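PDB 1Y0N: hypothetical UPF0270 protein PA3463, which is of unknown function and belongs to the uncharacterised UPF0270 family. Local coordinates for residues His45-Asp57 and Gln62-Glu74. Sequence-based numbering, arbitrary orientation.
Sequences HALRRGEAVILFD and QCQLMLRSEVPAE
V53 pairs with M66, and L55 with Q64, as hydrogen-bonded pairs of an antiparallel beta hairpin joining strands 52-56 and 63-67. Each pair exchanges two backbone bonds; V53 N to M66 O, at 2.9 Å, is nearly straight. The strand segments run at 147° to each other, short of exact antiparallelism.

Side chains alternate between two faces. On one, A52, I54 and F56 oppose L67, L65 and C63. The I54 and L65 side chains cross at a slant, I54 CG1 lying 3.9 Å from L65 CG, while L65 CD2 meets L47 CD2 tip to tip at 4.0 Å, bringing the end of helix 36-48 onto this face. C63 SG lies at the edge of the F56 ring, 3.5 Å from CD1, a sulfur-aromatic contact. Helix 12-24 packs here through L18 and F22 against L65. The other face carries V53 CG2 against V71 CG2 (4.0 Å) and L55 CD1 against M66 SD.

Strand 3-4 adjoins the far edge of 52-56, making that strand central in the sheet. Beyond the pairing, G50, with positive phi, ends the helix in a Schellman motif and presents its carbonyl to R68. A bend at chi3 (-73°) turns the guanidinium so that V53 CG1 lies over one face, while the guanidinium edge grips a single oxygen: R68 NE and NH2 reach G50 O at 2.7 and 3.0 Å, with the oxygen close to the guanidinium plane.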
ATOM      1  N   HIS A  45      -4.554   8.295   4.104  1.00 30.52           N
ATOM      2  CA  HIS A  45      -4.550   9.598   3.404  1.00 31.68           C
ATOM      3  C   HIS A  45      -3.528   9.568   2.256  1.00 30.01           C
ATOM      4  O   HIS A  45      -3.813  10.046   1.156  1.00 30.12           O
ATOM      5  CB  HIS A  45      -4.195  10.700   4.375  1.00 30.48           C
ATOM      6  CG  HIS A  45      -4.403  12.080   3.833  1.00 34.99           C
ATOM      7  ND1 HIS A  45      -5.631  12.550   3.446  1.00 36.43           N
ATOM      8  CD2 HIS A  45      -3.530  13.104   3.656  1.00 36.99           C
ATOM      9  CE1 HIS A  45      -5.514  13.804   3.046  1.00 38.75           C
ATOM     10  NE2 HIS A  45      -4.245  14.154   3.141  1.00 37.88           N
ATOM     11  N   ALA A  46      -2.347   9.031   2.549  1.00 29.16           N
ATOM     12  CA  ALA A  46      -1.255   8.882   1.572  1.00 28.16           C
ATOM     13  C   ALA A  46      -1.760   8.013   0.396  1.00 29.24           C
ATOM     14  O   ALA A  46      -1.497   8.338  -0.780  1.00 26.83           O
ATOM     15  CB  ALA A  46      -0.041   8.269   2.217  1.00 28.02           C
ATOM     16  N   LEU A  47      -2.562   6.957   0.696  1.00 29.03           N
ATOM     17  CA  LEU A  47      -3.159   6.125  -0.393  1.00 28.44           C
ATOM     18  C   LEU A  47      -4.168   6.922  -1.216  1.00 29.01           C
ATOM     19  O   LEU A  47      -4.171   6.871  -2.510  1.00 26.63           O
ATOM     20  CB  LEU A  47      -3.878   4.872   0.178  1.00 29.57           C
ATOM     21  CG  LEU A  47      -3.007   3.723   0.677  1.00 31.12           C
ATOM     22  CD1 LEU A  47      -4.010   2.829   1.415  1.00 29.62           C
ATOM     23  CD2 LEU A  47      -2.408   3.043  -0.591  1.00 28.62           C
ATOM     24  N   ARG A  48      -5.012   7.684  -0.496  1.00 27.68           N
ATOM     25  CA  ARG A  48      -5.943   8.608  -1.174  1.00 32.40           C
ATOM     26  C   ARG A  48      -5.244   9.680  -2.044  1.00 30.70           C
ATOM     27  O   ARG A  48      -5.763  10.078  -3.105  1.00 32.43           O
ATOM     28  CB  ARG A  48      -6.934   9.302  -0.206  1.00 30.48           C
ATOM     29  CG  ARG A  48      -7.972   8.291   0.386  1.00 37.50           C
ATOM     30  CD  ARG A  48      -9.038   9.013   1.237  1.00 37.56           C
ATOM     31  NE  ARG A  48      -8.454   9.800   2.329  1.00 42.28           N
ATOM     32  CZ  ARG A  48      -8.430   9.416   3.619  1.00 41.98           C
ATOM     33  NH1 ARG A  48      -8.873   8.214   3.981  1.00 36.22           N
ATOM     34  NH2 ARG A  48      -7.923  10.245   4.532  1.00 39.38           N
ATOM     35  N   ARG A  49      -4.104  10.164  -1.593  1.00 30.85           N
ATOM     36  CA  ARG A  49      -3.342  11.187  -2.385  1.00 31.06           C
ATOM     37  C   ARG A  49      -2.449  10.543  -3.505  1.00 31.03           C
ATOM     38  O   ARG A  49      -1.744  11.244  -4.273  1.00 32.07           O
ATOM     39  CB  ARG A  49      -2.458  12.001  -1.435  1.00 28.11           C
ATOM     40  CG  ARG A  49      -3.216  12.929  -0.411  1.00 31.06           C
ATOM     41  CD  ARG A  49      -2.233  13.654   0.402  1.00 27.86           C
ATOM     42  NE  ARG A  49      -1.270  14.272  -0.481  1.00 35.97           N
ATOM     43  CZ  ARG A  49      -1.420  15.460  -1.099  1.00 33.85           C
ATOM     44  NH1 ARG A  49      -2.461  16.256  -0.822  1.00 30.72           N
ATOM     45  NH2 ARG A  49      -0.494  15.841  -1.968  1.00 26.94           N
ATOM     46  N   GLY A  50      -2.467   9.229  -3.580  1.00 31.31           N
ATOM     47  CA  GLY A  50      -1.587   8.465  -4.476  1.00 30.41           C
ATOM     48  C   GLY A  50      -0.113   8.541  -4.181  1.00 30.26           C
ATOM     49  O   GLY A  50       0.706   8.184  -5.041  1.00 30.51           O
ATOM     50  N   GLU A  51       0.249   8.943  -2.960  1.00 30.77           N
ATOM     51  CA  GLU A  51       1.657   9.013  -2.556  1.00 31.95           C
ATOM     52  C   GLU A  51       2.188   7.710  -1.952  1.00 30.13           C
ATOM     53  O   GLU A  51       3.375   7.549  -1.840  1.00 30.23           O
ATOM     54  CB  GLU A  51       1.873  10.232  -1.627  1.00 32.07           C
ATOM     55  CG  GLU A  51       1.560  11.539  -2.488  1.00 35.60           C
ATOM     56  CD  GLU A  51       1.482  12.859  -1.665  1.00 37.17           C
ATOM     57  OE1 GLU A  51       1.235  12.781  -0.410  1.00 36.91           O
ATOM     58  OE2 GLU A  51       1.660  13.949  -2.308  1.00 40.49           O
ATOM     59  N   ALA A  52       1.255   6.802  -1.594  1.00 29.57           N
ATOM     60  CA  ALA A  52       1.495   5.353  -1.335  1.00 29.61           C
ATOM     61  C   ALA A  52       0.613   4.631  -2.315  1.00 28.57           C
ATOM     62  O   ALA A  52      -0.413   5.161  -2.708  1.00 29.94           O
ATOM     63  CB  ALA A  52       1.083   4.958   0.144  1.00 26.48           C
ATOM     64  N   VAL A  53       1.079   3.461  -2.759  1.00 28.88           N
ATOM     65  CA  VAL A  53       0.381   2.627  -3.700  1.00 28.48           C
ATOM     66  C   VAL A  53       0.461   1.180  -3.192  1.00 29.91           C
ATOM     67  O   VAL A  53       1.182   0.880  -2.191  1.00 28.99           O
ATOM     68  CB  VAL A  53       1.005   2.712  -5.161  1.00 29.94           C
ATOM     69  CG1 VAL A  53       0.965   4.180  -5.715  1.00 28.23           C
ATOM     70  CG2 VAL A  53       2.462   2.176  -5.146  1.00 28.32           C
ATOM     71  N   ILE A  54      -0.304   0.306  -3.849  1.00 29.37           N
ATOM     72  CA  ILE A  54      -0.277  -1.102  -3.518  1.00 32.04           C
ATOM     73  C   ILE A  54       0.200  -1.900  -4.714  1.00 31.72           C
ATOM     74  O   ILE A  54      -0.381  -1.819  -5.766  1.00 31.05           O
ATOM     75  CB  ILE A  54      -1.651  -1.603  -3.063  1.00 32.08           C
ATOM     76  CG1 ILE A  54      -1.991  -0.858  -1.745  1.00 32.36           C
ATOM     77  CG2 ILE A  54      -1.592  -3.149  -2.822  1.00 35.00           C
ATOM     78  CD1 ILE A  54      -3.390  -0.778  -1.482  1.00 35.74           C
ATOM     79  N   LEU A  55       1.253  -2.654  -4.494  1.00 32.60           N
ATOM     80  CA  LEU A  55       1.794  -3.565  -5.467  1.00 35.60           C
ATOM     81  C   LEU A  55       1.308  -4.998  -5.239  1.00 35.98           C
ATOM     82  O   LEU A  55       1.321  -5.514  -4.129  1.00 36.59           O
ATOM     83  CB  LEU A  55       3.327  -3.540  -5.423  1.00 36.04           C
ATOM     84  CG  LEU A  55       4.058  -2.318  -5.957  1.00 38.73           C
ATOM     85  CD1 LEU A  55       5.531  -2.704  -5.978  1.00 39.99           C
ATOM     86  CD2 LEU A  55       3.611  -1.873  -7.430  1.00 42.29           C
ATOM     87  N   PHE A  56       0.910  -5.630  -6.316  1.00 37.98           N
ATOM     88  CA  PHE A  56       0.427  -7.006  -6.267  1.00 40.10           C
ATOM     89  C   PHE A  56       1.233  -7.934  -7.193  1.00 41.17           C
ATOM     90  O   PHE A  56       1.452  -7.578  -8.331  1.00 39.45           O
ATOM     91  CB  PHE A  56      -1.023  -7.059  -6.751  1.00 41.09           C
ATOM     92  CG  PHE A  56      -1.594  -8.452  -6.752  1.00 40.68           C
ATOM     93  CD1 PHE A  56      -1.794  -9.147  -5.537  1.00 42.71           C
ATOM     94  CD2 PHE A  56      -1.860  -9.101  -7.946  1.00 47.30           C
ATOM     95  CE1 PHE A  56      -2.337 -10.455  -5.529  1.00 43.54           C
ATOM     96  CE2 PHE A  56      -2.397 -10.427  -7.933  1.00 46.83           C
ATOM     97  CZ  PHE A  56      -2.607 -11.078  -6.708  1.00 42.60           C
ATOM     98  N   ASP A  57       1.650  -9.092  -6.665  1.00 44.42           N
ATOM     99  CA  ASP A  57       2.415 -10.107  -7.398  1.00 48.34           C
ATOM    100  C   ASP A  57       1.495 -11.272  -7.776  1.00 50.74           C
ATOM    101  O   ASP A  57       1.070 -12.001  -6.914  1.00 50.16           O
ATOM    102  CB  ASP A  57       3.517 -10.665  -6.501  1.00 49.23           C
ATOM    103  CG  ASP A  57       4.479 -11.639  -7.244  1.00 52.66           C
ATOM    104  OD1 ASP A  57       4.346 -11.815  -8.494  1.00 56.45           O
ATOM    105  OD2 ASP A  57       5.385 -12.200  -6.571  1.00 52.90           O
ATOM    106  N   GLN A  62       0.730 -12.204  -3.477  1.00 55.12           N
ATOM    107  CA  GLN A  62       0.969 -11.332  -2.332  1.00 53.93           C
ATOM    108  C   GLN A  62       0.906  -9.817  -2.699  1.00 51.21           C
ATOM    109  O   GLN A  62       1.240  -9.413  -3.792  1.00 49.03           O
ATOM    110  CB  GLN A  62       2.319 -11.689  -1.717  1.00 54.94           C
ATOM    111  CG  GLN A  62       2.280 -12.645  -0.544  1.00 59.71           C
ATOM    112  CD  GLN A  62       3.526 -12.479   0.380  1.00 66.06           C
ATOM    113  OE1 GLN A  62       4.625 -12.967   0.064  1.00 67.05           O
ATOM    114  NE2 GLN A  62       3.345 -11.790   1.522  1.00 65.75           N
ATOM    115  N   CYS A  63       0.447  -9.017  -1.736  1.00 50.37           N
ATOM    116  CA  CYS A  63       0.312  -7.564  -1.845  1.00 48.57           C
ATOM    117  C   CYS A  63       1.292  -6.908  -0.922  1.00 46.33           C
ATOM    118  O   CYS A  63       1.657  -7.459   0.145  1.00 46.72           O
ATOM    119  CB  CYS A  63      -1.093  -7.079  -1.421  1.00 49.36           C
ATOM    120  SG  CYS A  63      -2.373  -7.154  -2.684  1.00 51.42           S
ATOM    121  N   GLN A  64       1.688  -5.700  -1.295  1.00 43.57           N
ATOM    122  CA  GLN A  64       2.399  -4.849  -0.350  1.00 41.94           C
ATOM    123  C   GLN A  64       2.146  -3.328  -0.587  1.00 39.21           C
ATOM    124  O   GLN A  64       2.129  -2.860  -1.705  1.00 36.33           O
ATOM    125  CB  GLN A  64       3.910  -5.162  -0.423  1.00 43.50           C
ATOM    126  CG  GLN A  64       4.745  -4.370   0.562  1.00 44.05           C
ATOM    127  CD  GLN A  64       6.060  -5.005   0.795  1.00 47.19           C
ATOM    128  OE1 GLN A  64       7.000  -4.372   1.279  1.00 46.82           O
ATOM    129  NE2 GLN A  64       6.150  -6.287   0.450  1.00 45.14           N
ATOM    130  N   LEU A  65       1.962  -2.598   0.508  1.00 37.65           N
ATOM    131  CA  LEU A  65       1.852  -1.164   0.463  1.00 37.37           C
ATOM    132  C   LEU A  65       3.266  -0.596   0.389  1.00 35.33           C
ATOM    133  O   LEU A  65       4.137  -1.071   1.119  1.00 36.05           O
ATOM    134  CB  LEU A  65       1.212  -0.640   1.735  1.00 36.84           C
ATOM    135  CG  LEU A  65      -0.004   0.218   1.476  1.00 39.07           C
ATOM    136  CD1 LEU A  65      -1.139  -0.612   2.108  1.00 38.49           C
ATOM    137  CD2 LEU A  65       0.072   1.531   2.160  1.00 42.38           C
ATOM    138  N   MET A  66       3.482   0.363  -0.521  1.00 32.69           N
ATOM    139  CA  MET A  66       4.787   1.026  -0.692  1.00 32.33           C
ATOM    140  C   MET A  66       4.588   2.533  -0.950  1.00 30.69           C
ATOM    141  O   MET A  66       3.608   2.946  -1.546  1.00 31.65           O
ATOM    142  CB  MET A  66       5.582   0.367  -1.870  1.00 30.71           C
ATOM    143  CG  MET A  66       6.361  -1.014  -1.516  1.00 36.33           C
ATOM    144  SD  MET A  66       7.409  -1.498  -2.872  1.00 34.43           S
ATOM    145  CE  MET A  66       8.797  -0.536  -2.273  1.00 36.86           C
ATOM    146  N   LEU A  67       5.533   3.349  -0.523  1.00 30.23           N
ATOM    147  CA  LEU A  67       5.584   4.749  -0.953  1.00 30.34           C
ATOM    148  C   LEU A  67       5.893   4.777  -2.470  1.00 29.86           C
ATOM    149  O   LEU A  67       6.756   4.051  -2.949  1.00 29.53           O
ATOM    150  CB  LEU A  67       6.694   5.529  -0.215  1.00 30.30           C
ATOM    151  CG  LEU A  67       6.494   5.864   1.276  1.00 31.55           C
ATOM    152  CD1 LEU A  67       7.732   6.552   1.914  1.00 39.09           C
ATOM    153  CD2 LEU A  67       5.256   6.739   1.404  1.00 36.45           C
ATOM    154  N   ARG A  68       5.120   5.529  -3.206  1.00 29.08           N
ATOM    155  CA  ARG A  68       5.361   5.759  -4.668  1.00 30.16           C
ATOM    156  C   ARG A  68       6.842   6.060  -4.934  1.00 29.49           C
ATOM    157  O   ARG A  68       7.372   5.615  -5.925  1.00 29.83           O
ATOM    158  CB  ARG A  68       4.519   6.954  -5.156  1.00 29.18           C
ATOM    159  CG  ARG A  68       4.680   7.214  -6.699  1.00 31.33           C
ATOM    160  CD  ARG A  68       3.853   8.470  -7.139  1.00 32.70           C
ATOM    161  NE  ARG A  68       2.445   8.108  -7.122  1.00 33.17           N
ATOM    162  CZ  ARG A  68       1.828   7.426  -8.075  1.00 34.67           C
ATOM    163  NH1 ARG A  68       2.438   7.084  -9.218  1.00 31.10           N
ATOM    164  NH2 ARG A  68       0.584   7.070  -7.871  1.00 32.30           N
ATOM    165  N   SER A  69       7.467   6.847  -4.044  1.00 30.30           N
ATOM    166  CA  SER A  69       8.877   7.262  -4.131  1.00 33.52           C
ATOM    167  C   SER A  69       9.878   6.102  -4.043  1.00 35.76           C
ATOM    168  O   SER A  69      10.994   6.197  -4.545  1.00 36.14           O
ATOM    169  CB  SER A  69       9.182   8.320  -3.090  1.00 32.62           C
ATOM    170  OG  SER A  69       9.241   7.770  -1.768  1.00 34.25           O
ATOM    171  N   GLU A  70       9.465   4.988  -3.438  1.00 36.14           N
ATOM    172  CA  GLU A  70      10.302   3.776  -3.356  1.00 36.71           C
ATOM    173  C   GLU A  70      10.078   2.727  -4.460  1.00 35.85           C
ATOM    174  O   GLU A  70      10.781   1.693  -4.548  1.00 35.78           O
ATOM    175  CB  GLU A  70      10.174   3.218  -1.921  1.00 38.54           C
ATOM    176  CG  GLU A  70      10.551   4.401  -0.958  1.00 41.93           C
ATOM    177  CD  GLU A  70      10.648   3.970   0.484  1.00 48.63           C
ATOM    178  OE1 GLU A  70      10.126   2.872   0.690  1.00 47.05           O
ATOM    179  OE2 GLU A  70      11.240   4.716   1.364  1.00 47.91           O
ATOM    180  N   VAL A  71       9.110   3.012  -5.314  1.00 33.44           N
ATOM    181  CA  VAL A  71       8.767   2.147  -6.409  1.00 33.68           C
ATOM    182  C   VAL A  71       9.582   2.519  -7.681  1.00 34.92           C
ATOM    183  O   VAL A  71       9.621   3.690  -8.069  1.00 32.80           O
ATOM    184  CB  VAL A  71       7.231   2.145  -6.682  1.00 31.32           C
ATOM    185  CG1 VAL A  71       6.882   1.138  -7.703  1.00 30.98           C
ATOM    186  CG2 VAL A  71       6.435   1.817  -5.391  1.00 31.04           C
ATOM    187  N   PRO A  72      10.261   1.500  -8.302  1.00 35.52           N
ATOM    188  CA  PRO A  72      10.891   1.705  -9.591  1.00 35.37           C
ATOM    189  C   PRO A  72       9.945   2.223 -10.644  1.00 34.52           C
ATOM    190  O   PRO A  72       8.801   1.767 -10.714  1.00 33.31           O
ATOM    191  CB  PRO A  72      11.350   0.278 -10.005  1.00 36.05           C
ATOM    192  CG  PRO A  72      11.639  -0.418  -8.673  1.00 36.39           C
ATOM    193  CD  PRO A  72      10.566   0.150  -7.729  1.00 33.68           C
ATOM    194  N   ALA A  73      10.454   3.080 -11.543  1.00 33.98           N
ATOM    195  CA  ALA A  73       9.565   3.690 -12.540  1.00 35.24           C
ATOM    196  C   ALA A  73       8.850   2.630 -13.371  1.00 36.99           C
ATOM    197  O   ALA A  73       7.697   2.815 -13.747  1.00 35.41           O
ATOM    198  CB  ALA A  73      10.328   4.709 -13.455  1.00 35.00           C
ATOM    199  N   GLU A  74       9.569   1.545 -13.682  1.00 39.49           N
ATOM    200  CA  GLU A  74       9.039   0.430 -14.458  1.00 43.46           C
ATOM    201  C   GLU A  74       7.734  -0.144 -13.856  1.00 43.10           C
ATOM    202  O   GLU A  74       6.859  -0.537 -14.574  1.00 43.80           O
ATOM    203  CB  GLU A  74      10.115  -0.667 -14.546  1.00 44.43           C
ATOM    204  CG  GLU A  74       9.836  -1.755 -15.617  1.00 52.93           C
ATOM    205  CD  GLU A  74       9.648  -1.156 -17.017  1.00 58.58           C
ATOM    206  OE1 GLU A  74      10.459  -0.294 -17.430  1.00 64.23           O
ATOM    207  OE2 GLU A  74       8.676  -1.527 -17.693  1.00 62.10           O
TER
HETATM  208  O   HOH W   1       5.536   8.758  -2.236  1.00 26.26           O